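Long-range contact in hydroquinone dioxygenase large subunit (Pseudomonas sp., PDB 4ZXA), which is the large subunit of a two-subunit iron-dependent enzyme that cleaves hydroquinone with dioxygen, a step of the hydroquinone pathway: residues Glu262-Gly276 with Arg302-Trp316. Residues are numbered along the deposited sequence; the frame is centred on the assembly and turned at random.
Sequences EWFIQMSDEIVWDVG and RHQGYSTKRSMLMVW. With CD (cadmium ion), chain I; H8N (4-hydroxybenzonitrile), chain J.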
ATOM      1  N   GLU E 262      22.585   3.757 -12.075  1.00 20.93           N
ATOM      2  CA  GLU E 262      22.251   2.363 -12.366  1.00 23.27           C
ATOM      3  C   GLU E 262      21.851   2.219 -13.821  1.00 26.04           C
ATOM      4  O   GLU E 262      21.326   3.174 -14.406  1.00 26.15           O
ATOM      5  CB  GLU E 262      21.080   1.899 -11.515  1.00 18.26           C
ATOM      6  CG  GLU E 262      21.374   1.836 -10.051  1.00 24.08           C
ATOM      7  CD  GLU E 262      20.116   1.830  -9.213  1.00 26.47           C
ATOM      8  OE1 GLU E 262      19.054   2.231  -9.747  1.00 27.67           O
ATOM      9  OE2 GLU E 262      20.187   1.420  -8.036  1.00 21.91           O
ATOM     10  N   TRP E 263      22.079   1.032 -14.391  1.00 20.29           N
ATOM     11  CA  TRP E 263      21.632   0.733 -15.750  1.00 21.22           C
ATOM     12  C   TRP E 263      20.637  -0.429 -15.788  1.00 23.74           C
ATOM     13  O   TRP E 263      20.877  -1.501 -15.229  1.00 22.37           O
ATOM     14  CB  TRP E 263      22.818   0.455 -16.671  1.00 19.24           C
ATOM     15  CG  TRP E 263      23.677   1.664 -16.913  1.00 22.20           C
ATOM     16  CD1 TRP E 263      24.683   2.131 -16.111  1.00 26.14           C
ATOM     17  CD2 TRP E 263      23.615   2.559 -18.036  1.00 22.05           C
ATOM     18  NE1 TRP E 263      25.252   3.261 -16.667  1.00 22.35           N
ATOM     19  CE2 TRP E 263      24.612   3.543 -17.845  1.00 22.87           C
ATOM     20  CE3 TRP E 263      22.830   2.618 -19.191  1.00 20.74           C
ATOM     21  CZ2 TRP E 263      24.829   4.571 -18.760  1.00 22.97           C
ATOM     22  CZ3 TRP E 263      23.043   3.638 -20.088  1.00 18.02           C
ATOM     23  CH2 TRP E 263      24.036   4.597 -19.874  1.00 22.07           C
ATOM     24  N   PHE E 264      19.508  -0.193 -16.446  1.00 24.56           N
ATOM     25  CA  PHE E 264      18.482  -1.207 -16.635  1.00 20.63           C
ATOM     26  C   PHE E 264      18.363  -1.549 -18.134  1.00 24.98           C
ATOM     27  O   PHE E 264      18.198  -0.650 -18.961  1.00 24.22           O
ATOM     28  CB  PHE E 264      17.132  -0.677 -16.135  1.00 20.24           C
ATOM     29  CG  PHE E 264      17.047  -0.466 -14.642  1.00 21.50           C
ATOM     30  CD1 PHE E 264      17.976  -1.024 -13.779  1.00 24.77           C
ATOM     31  CD2 PHE E 264      16.004   0.275 -14.096  1.00 26.96           C
ATOM     32  CE1 PHE E 264      17.884  -0.831 -12.396  1.00 24.15           C
ATOM     33  CE2 PHE E 264      15.901   0.468 -12.713  1.00 22.75           C
ATOM     34  CZ  PHE E 264      16.849  -0.089 -11.864  1.00 19.51           C
ATOM     35  N   ILE E 265      18.472  -2.830 -18.492  1.00 26.51           N
ATOM     36  CA  ILE E 265      18.134  -3.288 -19.850  1.00 22.21           C
ATOM     37  C   ILE E 265      16.943  -4.230 -19.786  1.00 22.23           C
ATOM     38  O   ILE E 265      17.071  -5.359 -19.293  1.00 21.05           O
ATOM     39  CB  ILE E 265      19.238  -4.118 -20.480  1.00 23.24           C
ATOM     40  CG1 ILE E 265      20.620  -3.503 -20.227  1.00 30.51           C
ATOM     41  CG2 ILE E 265      18.952  -4.315 -21.969  1.00 23.38           C
ATOM     42  CD1 ILE E 265      21.044  -2.489 -21.227  1.00 32.56           C
ATOM     43  N   GLN E 266      15.791  -3.785 -20.280  1.00 19.04           N
ATOM     44  CA  GLN E 266      14.574  -4.588 -20.180  1.00 18.91           C
ATOM     45  C   GLN E 266      14.574  -5.709 -21.234  1.00 23.23           C
ATOM     46  O   GLN E 266      14.601  -5.443 -22.437  1.00 24.06           O
ATOM     47  CB  GLN E 266      13.327  -3.694 -20.285  1.00 19.87           C
ATOM     48  CG  GLN E 266      12.005  -4.393 -19.991  1.00 21.05           C
ATOM     49  CD  GLN E 266      11.875  -4.784 -18.532  1.00 22.43           C
ATOM     50  OE1 GLN E 266      12.346  -4.067 -17.654  1.00 29.61           O
ATOM     51  NE2 GLN E 266      11.244  -5.927 -18.262  1.00 22.18           N
ATOM     52  N   MET E 267      14.551  -6.964 -20.791  1.00 18.13           N
ATOM     53  CA  MET E 267      14.737  -8.068 -21.734  1.00 21.37           C
ATOM     54  C   MET E 267      13.433  -8.674 -22.242  1.00 20.93           C
ATOM     55  O   MET E 267      13.348  -9.086 -23.402  1.00 23.88           O
ATOM     56  CB  MET E 267      15.668  -9.146 -21.164  1.00 16.80           C
ATOM     57  CG  MET E 267      17.114  -8.709 -21.120  1.00 17.28           C
ATOM     58  SD  MET E 267      18.256  -9.997 -20.579  1.00 29.56           S
ATOM     59  CE  MET E 267      17.467 -10.550 -19.077  1.00 18.41           C
ATOM     60  N   SER E 268      12.420  -8.727 -21.380  1.00 19.63           N
ATOM     61  CA  SER E 268      11.103  -9.208 -21.787  1.00 22.34           C
ATOM     62  C   SER E 268       9.995  -8.355 -21.194  1.00 23.03           C
ATOM     63  O   SER E 268      10.163  -7.767 -20.132  1.00 25.65           O
ATOM     64  CB  SER E 268      10.893 -10.659 -21.364  1.00 24.59           C
ATOM     65  OG  SER E 268      10.220 -10.725 -20.123  1.00 23.11           O
ATOM     66  N   ASP E 269       8.869  -8.287 -21.896  1.00 21.07           N
ATOM     67  CA  ASP E 269       7.679  -7.623 -21.396  1.00 22.88           C
ATOM     68  C   ASP E 269       7.911  -6.138 -21.111  1.00 28.30           C
ATOM     69  O   ASP E 269       8.540  -5.451 -21.921  1.00 24.69           O
ATOM     70  CB  ASP E 269       7.136  -8.386 -20.190  1.00 18.15           C
ATOM     71  CG  ASP E 269       6.774  -9.822 -20.554  1.00 28.34           C
ATOM     72  OD1 ASP E 269       5.770 -10.004 -21.280  1.00 23.64           O
ATOM     73  OD2 ASP E 269       7.501 -10.768 -20.156  1.00 26.87           O
ATOM     74  N   GLU E 270       7.396  -5.643 -19.986  1.00 21.15           N
ATOM     75  CA  GLU E 270       7.563  -4.235 -19.649  1.00 22.19           C
ATOM     76  C   GLU E 270       7.476  -3.964 -18.160  1.00 21.55           C
ATOM     77  O   GLU E 270       6.800  -4.683 -17.428  1.00 19.55           O
ATOM     78  CB  GLU E 270       6.560  -3.350 -20.412  1.00 26.30           C
ATOM     79  CG  GLU E 270       5.091  -3.515 -19.997  1.00 23.10           C
ATOM     80  CD  GLU E 270       4.150  -2.507 -20.679  1.00 30.12           C
ATOM     81  OE1 GLU E 270       4.579  -1.807 -21.623  1.00 39.11           O
ATOM     82  OE2 GLU E 270       2.969  -2.413 -20.273  1.00 34.81           O
ATOM     83  N   ILE E 271       8.168  -2.909 -17.737  1.00 20.76           N
ATOM     84  CA  ILE E 271       8.147  -2.417 -16.365  1.00 20.25           C
ATOM     85  C   ILE E 271       7.935  -0.901 -16.367  1.00 23.14           C
ATOM     86  O   ILE E 271       8.461  -0.182 -17.234  1.00 20.74           O
ATOM     87  CB  ILE E 271       9.483  -2.738 -15.623  1.00 23.64           C
ATOM     88  CG1 ILE E 271       9.707  -4.257 -15.521  1.00 21.73           C
ATOM     89  CG2 ILE E 271       9.506  -2.091 -14.236  1.00 18.98           C
ATOM     90  CD1 ILE E 271      11.011  -4.655 -14.854  1.00 18.53           C
ATOM     91  N   VAL E 272       7.169  -0.403 -15.401  1.00 20.30           N
ATOM     92  CA  VAL E 272       7.015   1.041 -15.264  1.00 18.89           C
ATOM     93  C   VAL E 272       7.728   1.600 -14.023  1.00 23.54           C
ATOM     94  O   VAL E 272       7.534   1.123 -12.892  1.00 22.56           O
ATOM     95  CB  VAL E 272       5.540   1.463 -15.245  1.00 23.90           C
ATOM     96  CG1 VAL E 272       5.419   2.973 -14.962  1.00 22.98           C
ATOM     97  CG2 VAL E 272       4.881   1.103 -16.546  1.00 22.21           C
ATOM     98  N   TRP E 273       8.540   2.630 -14.241  1.00 21.79           N
ATOM     99  CA  TRP E 273       9.257   3.269 -13.147  1.00 21.97           C
ATOM    100  C   TRP E 273       8.753   4.677 -12.814  1.00 25.80           C
ATOM    101  O   TRP E 273       8.734   5.552 -13.675  1.00 27.19           O
ATOM    102  CB  TRP E 273      10.757   3.292 -13.439  1.00 18.24           C
ATOM    103  CG  TRP E 273      11.368   1.933 -13.448  1.00 21.38           C
ATOM    104  CD1 TRP E 273      11.499   1.108 -14.525  1.00 20.71           C
ATOM    105  CD2 TRP E 273      11.924   1.223 -12.330  1.00 20.26           C
ATOM    106  NE1 TRP E 273      12.112  -0.058 -14.156  1.00 22.96           N
ATOM    107  CE2 TRP E 273      12.383  -0.017 -12.813  1.00 23.36           C
ATOM    108  CE3 TRP E 273      12.092   1.522 -10.974  1.00 19.48           C
ATOM    109  CZ2 TRP E 273      12.992  -0.965 -11.986  1.00 21.90           C
ATOM    110  CZ3 TRP E 273      12.695   0.579 -10.149  1.00 15.10           C
ATOM    111  CH2 TRP E 273      13.130  -0.648 -10.655  1.00 21.28           C
ATOM    112  N   ASP E 274       8.328   4.877 -11.567  1.00 21.66           N
ATOM    113  CA  ASP E 274       8.101   6.215 -11.029  1.00 25.42           C
ATOM    114  C   ASP E 274       9.450   6.784 -10.646  1.00 24.02           C
ATOM    115  O   ASP E 274      10.169   6.182  -9.845  1.00 25.48           O
ATOM    116  CB  ASP E 274       7.254   6.154  -9.758  1.00 30.76           C
ATOM    117  CG  ASP E 274       5.832   6.633  -9.969  1.00 45.09           C
ATOM    118  OD1 ASP E 274       5.310   6.524 -11.106  1.00 52.80           O
ATOM    119  OD2 ASP E 274       5.227   7.111  -8.986  1.00 55.40           O
ATOM    120  N   VAL E 275       9.809   7.937 -11.189  1.00 21.55           N
ATOM    121  CA  VAL E 275      11.096   8.513 -10.852  1.00 20.77           C
ATOM    122  C   VAL E 275      10.942   9.885 -10.257  1.00 22.83           C
ATOM    123  O   VAL E 275      10.348  10.773 -10.868  1.00 22.25           O
ATOM    124  CB  VAL E 275      12.022   8.580 -12.067  1.00 25.45           C
ATOM    125  CG1 VAL E 275      13.356   9.222 -11.678  1.00 19.40           C
ATOM    126  CG2 VAL E 275      12.213   7.174 -12.651  1.00 19.62           C
ATOM    127  N   GLY E 276      11.483  10.055  -9.056  1.00 26.02           N
ATOM    128  CA  GLY E 276      11.376  11.324  -8.364  1.00 25.91           C
ATOM    129  C   GLY E 276      12.644  11.821  -7.698  1.00 31.77           C
ATOM    130  O   GLY E 276      13.710  11.197  -7.765  1.00 31.23           O
ATOM    131  N   ARG E 302      15.135   8.906  -6.751  1.00 26.92           N
ATOM    132  CA  ARG E 302      14.629   7.683  -6.139  1.00 26.57           C
ATOM    133  C   ARG E 302      13.541   7.156  -7.071  1.00 26.74           C
ATOM    134  O   ARG E 302      12.976   7.912  -7.875  1.00 23.72           O
ATOM    135  CB  ARG E 302      14.033   7.986  -4.772  1.00 25.91           C
ATOM    136  CG  ARG E 302      12.828   8.890  -4.861  1.00 28.25           C
ATOM    137  CD  ARG E 302      12.390   9.362  -3.502  1.00 35.93           C
ATOM    138  NE  ARG E 302      10.949   9.203  -3.348  1.00 43.75           N
ATOM    139  CZ  ARG E 302      10.241   9.723  -2.348  1.00 46.94           C
ATOM    140  NH1 ARG E 302      10.843  10.456  -1.413  1.00 35.79           N
ATOM    141  NH2 ARG E 302       8.926   9.516  -2.289  1.00 41.29           N
ATOM    142  N   HIS E 303      13.236   5.871  -6.978  1.00 23.44           N
ATOM    143  CA  HIS E 303      12.335   5.266  -7.946  1.00 21.62           C
ATOM    144  C   HIS E 303      11.753   3.954  -7.434  1.00 21.16           C
ATOM    145  O   HIS E 303      12.230   3.405  -6.453  1.00 24.26           O
ATOM    146  CB  HIS E 303      13.069   5.056  -9.271  1.00 22.05           C
ATOM    147  CG  HIS E 303      14.305   4.213  -9.150  1.00 25.11           C
ATOM    148  ND1 HIS E 303      15.145   3.983 -10.205  1.00 27.74           N
ATOM    149  CD2 HIS E 303      14.814   3.543  -8.093  1.00 23.71           C
ATOM    150  CE1 HIS E 303      16.143   3.199  -9.808  1.00 20.95           C
ATOM    151  NE2 HIS E 303      15.954   2.918  -8.536  1.00 21.40           N
ATOM    152  N   GLN E 304      10.710   3.468  -8.098  1.00 20.01           N
ATOM    153  CA  GLN E 304      10.057   2.224  -7.717  1.00 20.36           C
ATOM    154  C   GLN E 304       9.457   1.674  -8.997  1.00 21.73           C
ATOM    155  O   GLN E 304       9.012   2.445  -9.852  1.00 27.25           O
ATOM    156  CB  GLN E 304       8.970   2.485  -6.661  1.00 20.89           C
ATOM    157  CG  GLN E 304       8.366   1.225  -6.045  1.00 21.64           C
ATOM    158  CD  GLN E 304       7.473   1.502  -4.833  1.00 25.86           C
ATOM    159  OE1 GLN E 304       6.841   2.552  -4.733  1.00 31.71           O
ATOM    160  NE2 GLN E 304       7.426   0.553  -3.904  1.00 24.90           N
ATOM    161  N   GLY E 305       9.465   0.356  -9.159  1.00 23.88           N
ATOM    162  CA  GLY E 305       9.003  -0.249 -10.399  1.00 21.85           C
ATOM    163  C   GLY E 305       7.683  -0.997 -10.291  1.00 23.69           C
ATOM    164  O   GLY E 305       7.292  -1.452  -9.213  1.00 23.03           O
ATOM    165  N   TYR E 306       6.996  -1.119 -11.423  1.00 21.61           N
ATOM    166  CA  TYR E 306       5.735  -1.841 -11.489  1.00 19.96           C
ATOM    167  C   TYR E 306       5.770  -2.785 -12.678  1.00 23.06           C
ATOM    168  O   TYR E 306       6.059  -2.375 -13.805  1.00 22.44           O
ATOM    169  CB  TYR E 306       4.555  -0.866 -11.598  1.00 20.67           C
ATOM    170  CG  TYR E 306       4.440   0.029 -10.389  1.00 23.55           C
ATOM    171  CD1 TYR E 306       5.337   1.074 -10.196  1.00 21.10           C
ATOM    172  CD2 TYR E 306       3.458  -0.179  -9.430  1.00 21.49           C
ATOM    173  CE1 TYR E 306       5.253   1.891  -9.103  1.00 23.58           C
ATOM    174  CE2 TYR E 306       3.365   0.639  -8.325  1.00 24.14           C
ATOM    175  CZ  TYR E 306       4.276   1.677  -8.166  1.00 28.58           C
ATOM    176  OH  TYR E 306       4.226   2.515  -7.067  1.00 28.61           O
ATOM    177  N   SER E 307       5.518  -4.061 -12.427  1.00 19.57           N
ATOM    178  CA  SER E 307       5.612  -5.034 -13.499  1.00 23.59           C
ATOM    179  C   SER E 307       4.430  -5.968 -13.406  1.00 22.66           C
ATOM    180  O   SER E 307       4.398  -6.857 -12.557  1.00 27.63           O
ATOM    181  CB  SER E 307       6.936  -5.800 -13.419  1.00 23.42           C
ATOM    182  OG  SER E 307       7.041  -6.774 -14.452  1.00 23.33           O
ATOM    183  N   THR E 308       3.443  -5.746 -14.260  1.00 15.92           N
ATOM    184  CA  THR E 308       2.207  -6.510 -14.169  1.00 19.21           C
ATOM    185  C   THR E 308       2.438  -7.988 -14.437  1.00 20.06           C
ATOM    186  O   THR E 308       1.956  -8.824 -13.688  1.00 17.64           O
ATOM    187  CB  THR E 308       1.126  -5.987 -15.122  1.00 16.95           C
ATOM    188  OG1 THR E 308       0.792  -4.635 -14.778  1.00 18.14           O
ATOM    189  CG2 THR E 308      -0.098  -6.834 -14.992  1.00 19.28           C
ATOM    190  N   LYS E 309       3.169  -8.304 -15.504  1.00 15.96           N
ATOM    191  CA  LYS E 309       3.559  -9.681 -15.750  1.00 24.68           C
ATOM    192  C   LYS E 309       5.007  -9.901 -15.333  1.00 24.39           C
ATOM    193  O   LYS E 309       5.857  -9.056 -15.591  1.00 25.03           O
ATOM    194  CB  LYS E 309       3.405 -10.055 -17.235  1.00 23.77           C
ATOM    195  CG  LYS E 309       4.024 -11.412 -17.554  1.00 19.92           C
ATOM    196  CD  LYS E 309       3.807 -11.835 -18.997  1.00 23.73           C
ATOM    197  CE  LYS E 309       4.474 -13.183 -19.330  1.00 18.57           C
ATOM    198  NZ  LYS E 309       5.967 -13.120 -19.339  1.00 24.56           N
ATOM    199  N   ARG E 310       5.287 -11.035 -14.698  1.00 20.53           N
ATOM    200  CA  ARG E 310       6.662 -11.433 -14.440  1.00 17.78           C
ATOM    201  C   ARG E 310       7.497 -11.201 -15.695  1.00 24.69           C
ATOM    202  O   ARG E 310       7.242 -11.821 -16.734  1.00 26.80           O
ATOM    203  CB  ARG E 310       6.727 -12.905 -14.037  1.00 19.79           C
ATOM    204  CG  ARG E 310       7.818 -13.256 -13.023  1.00 22.88           C
ATOM    205  CD  ARG E 310       7.839 -14.762 -12.790  1.00 20.92           C
ATOM    206  NE  ARG E 310       8.742 -15.215 -11.741  1.00 17.90           N
ATOM    207  CZ  ARG E 310       8.456 -15.161 -10.442  1.00 24.56           C
ATOM    208  NH1 ARG E 310       7.300 -14.643 -10.027  1.00 23.44           N
ATOM    209  NH2 ARG E 310       9.331 -15.615  -9.554  1.00 21.03           N
ATOM    210  N   SER E 311       8.499 -10.322 -15.588  1.00 21.04           N
ATOM    211  CA  SER E 311       9.327  -9.930 -16.720  1.00 22.42           C
ATOM    212  C   SER E 311      10.825 -10.092 -16.455  1.00 24.83           C
ATOM    213  O   SER E 311      11.274 -10.092 -15.311  1.00 20.35           O
ATOM    214  CB  SER E 311       9.044  -8.480 -17.106  1.00 25.79           C
ATOM    215  OG  SER E 311       9.311  -7.612 -16.022  1.00 27.82           O
ATOM    216  N   MET E 312      11.597 -10.198 -17.531  1.00 17.45           N
ATOM    217  CA  MET E 312      13.022 -10.410 -17.398  1.00 18.78           C
ATOM    218  C   MET E 312      13.722  -9.075 -17.479  1.00 21.00           C
ATOM    219  O   MET E 312      13.639  -8.386 -18.501  1.00 22.01           O
ATOM    220  CB  MET E 312      13.517 -11.342 -18.491  1.00 20.59           C
ATOM    221  CG  MET E 312      12.766 -12.661 -18.532  1.00 18.19           C
ATOM    222  SD  MET E 312      13.555 -13.786 -19.695  1.00 25.29           S
ATOM    223  CE  MET E 312      12.639 -15.302 -19.370  1.00 22.74           C
ATOM    224  N   LEU E 313      14.381  -8.690 -16.391  1.00 15.98           N
ATOM    225  CA  LEU E 313      15.094  -7.416 -16.346  1.00 17.78           C
ATOM    226  C   LEU E 313      16.573  -7.650 -16.095  1.00 19.71           C
ATOM    227  O   LEU E 313      16.959  -8.405 -15.205  1.00 18.77           O
ATOM    228  CB  LEU E 313      14.531  -6.489 -15.259  1.00 21.29           C
ATOM    229  CG  LEU E 313      15.366  -5.231 -14.950  1.00 21.73           C
ATOM    230  CD1 LEU E 313      15.396  -4.277 -16.137  1.00 21.96           C
ATOM    231  CD2 LEU E 313      14.830  -4.504 -13.746  1.00 21.56           C
ATOM    232  N   MET E 314      17.407  -6.998 -16.886  1.00 22.65           N
ATOM    233  CA  MET E 314      18.831  -7.061 -16.631  1.00 22.23           C
ATOM    234  C   MET E 314      19.280  -5.817 -15.871  1.00 23.21           C
ATOM    235  O   MET E 314      19.158  -4.700 -16.384  1.00 24.06           O
ATOM    236  CB  MET E 314      19.604  -7.185 -17.936  1.00 22.20           C
ATOM    237  CG  MET E 314      21.105  -7.019 -17.749  1.00 23.23           C
ATOM    238  SD  MET E 314      21.829  -8.439 -16.923  1.00 24.96           S
ATOM    239  CE  MET E 314      21.767  -9.681 -18.212  1.00 23.22           C
ATOM    240  N   VAL E 315      19.780  -6.012 -14.648  1.00 21.03           N
ATOM    241  CA  VAL E 315      20.392  -4.926 -13.877  1.00 18.48           C
ATOM    242  C   VAL E 315      21.912  -5.011 -14.024  1.00 21.31           C
ATOM    243  O   VAL E 315      22.537  -6.023 -13.684  1.00 21.78           O
ATOM    244  CB  VAL E 315      20.006  -4.967 -12.371  1.00 22.11           C
ATOM    245  CG1 VAL E 315      20.619  -3.771 -11.630  1.00 19.57           C
ATOM    246  CG2 VAL E 315      18.489  -5.001 -12.194  1.00 18.29           C
ATOM    247  N   TRP E 316      22.506  -3.960 -14.565  1.00 15.99           N
ATOM    248  CA  TRP E 316      23.931  -3.980 -14.827  1.00 22.91           C
ATOM    249  C   TRP E 316      24.671  -3.184 -13.737  1.00 24.07           C
ATOM    250  O   TRP E 316      24.569  -1.963 -13.653  1.00 25.07           O
ATOM    251  CB  TRP E 316      24.211  -3.422 -16.213  1.00 19.23           C
ATOM    252  CG  TRP E 316      25.656  -3.277 -16.566  1.00 22.42           C
ATOM    253  CD1 TRP E 316      26.684  -4.138 -16.270  1.00 23.79           C
ATOM    254  CD2 TRP E 316      26.239  -2.190 -17.295  1.00 20.74           C
ATOM    255  NE1 TRP E 316      27.873  -3.649 -16.782  1.00 20.23           N
ATOM    256  CE2 TRP E 316      27.622  -2.454 -17.411  1.00 19.93           C
ATOM    257  CE3 TRP E 316      25.727  -1.012 -17.851  1.00 22.56           C
ATOM    258  CZ2 TRP E 316      28.491  -1.587 -18.063  1.00 18.12           C
ATOM    259  CZ3 TRP E 316      26.598  -0.148 -18.500  1.00 23.03           C
ATOM    260  CH2 TRP E 316      27.966  -0.442 -18.597  1.00 20.57           C
TER
HETATM  261 CD    CD I 401      17.861   2.201  -7.660  1.00 28.17          CD
HETATM  262  NAA H8N J 402      17.142  -0.022  -7.573  1.00 25.61           N
HETATM  263  CAC H8N J 402      16.793  -1.088  -7.798  1.00 26.08           C
HETATM  264  CAI H8N J 402      16.333  -2.467  -8.133  1.00 22.33           C
HETATM  265  CAF H8N J 402      15.810  -2.697  -9.399  1.00 26.14           C
HETATM  266  CAD H8N J 402      15.367  -3.970  -9.749  1.00 25.04           C
HETATM  267  CAH H8N J 402      15.466  -4.979  -8.804  1.00 21.20           C
HETATM  268  OAB H8N J 402      15.022  -6.231  -9.132  1.00 24.40           O
HETATM  269  CAE H8N J 402      15.989  -4.751  -7.536  1.00 23.16           C
HETATM  270  CAG H8N J 402      16.430  -3.481  -7.198  1.00 22.78           C
HETATM  271  O   HOH W   1       5.271  -6.991 -17.401  1.00 17.99           O
HETATM  272  O   HOH W   2       5.708   4.708  -7.068  1.00 27.41           O
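H303 reaches inward from one sheet and E262 from the other, and both hold the same cadmium ion. With CG of H303 between the backbone N and the carbonyl carbon (chi1 57°), the ring runs from CB into the barrel to the metal. CB sits next to D274 O and also touches V275 CG2, CG approaches W273 CE3, and the CE1 edge of the ring faces E262 OE1. At the tip NE2 binds the cadmium at 2.2 Å, while E262 chelates the metal through OE1 (2.4 Å) and OE2; H256 and N258 complete the protein ligands. W273 CZ3 stands over the centre of the imidazole, the two planes tilted by 41°. The indole is itself layered: F264 CE2 meets one face near the rim and G305 CA the opposite one, 3.7 Å from the six-membered-ring centroid, a CH-pi contact that the glycine leaves room for. Strand 262-266 pairs antiparallel with 310-316, and 270-276 with 302-307; these belong to the two facing sheets of a cupin barrel, whose interior holds metal and ligand. The nitrile NAA of 4-hydroxybenzonitrile also binds the cadmium, and its ring carbon CAF packs against F264 CZ and W273 CH2, 3.6 Å from the latter. Where the strands turn, M312 O accepts from both M267 N and S268 N. D269 OD2 takes S268 OG on one face of the carboxylate and the salt-bridging K309 NZ (2.9 Å) on the other; D269 OD1 and K309 NZ also bond to the small subunit.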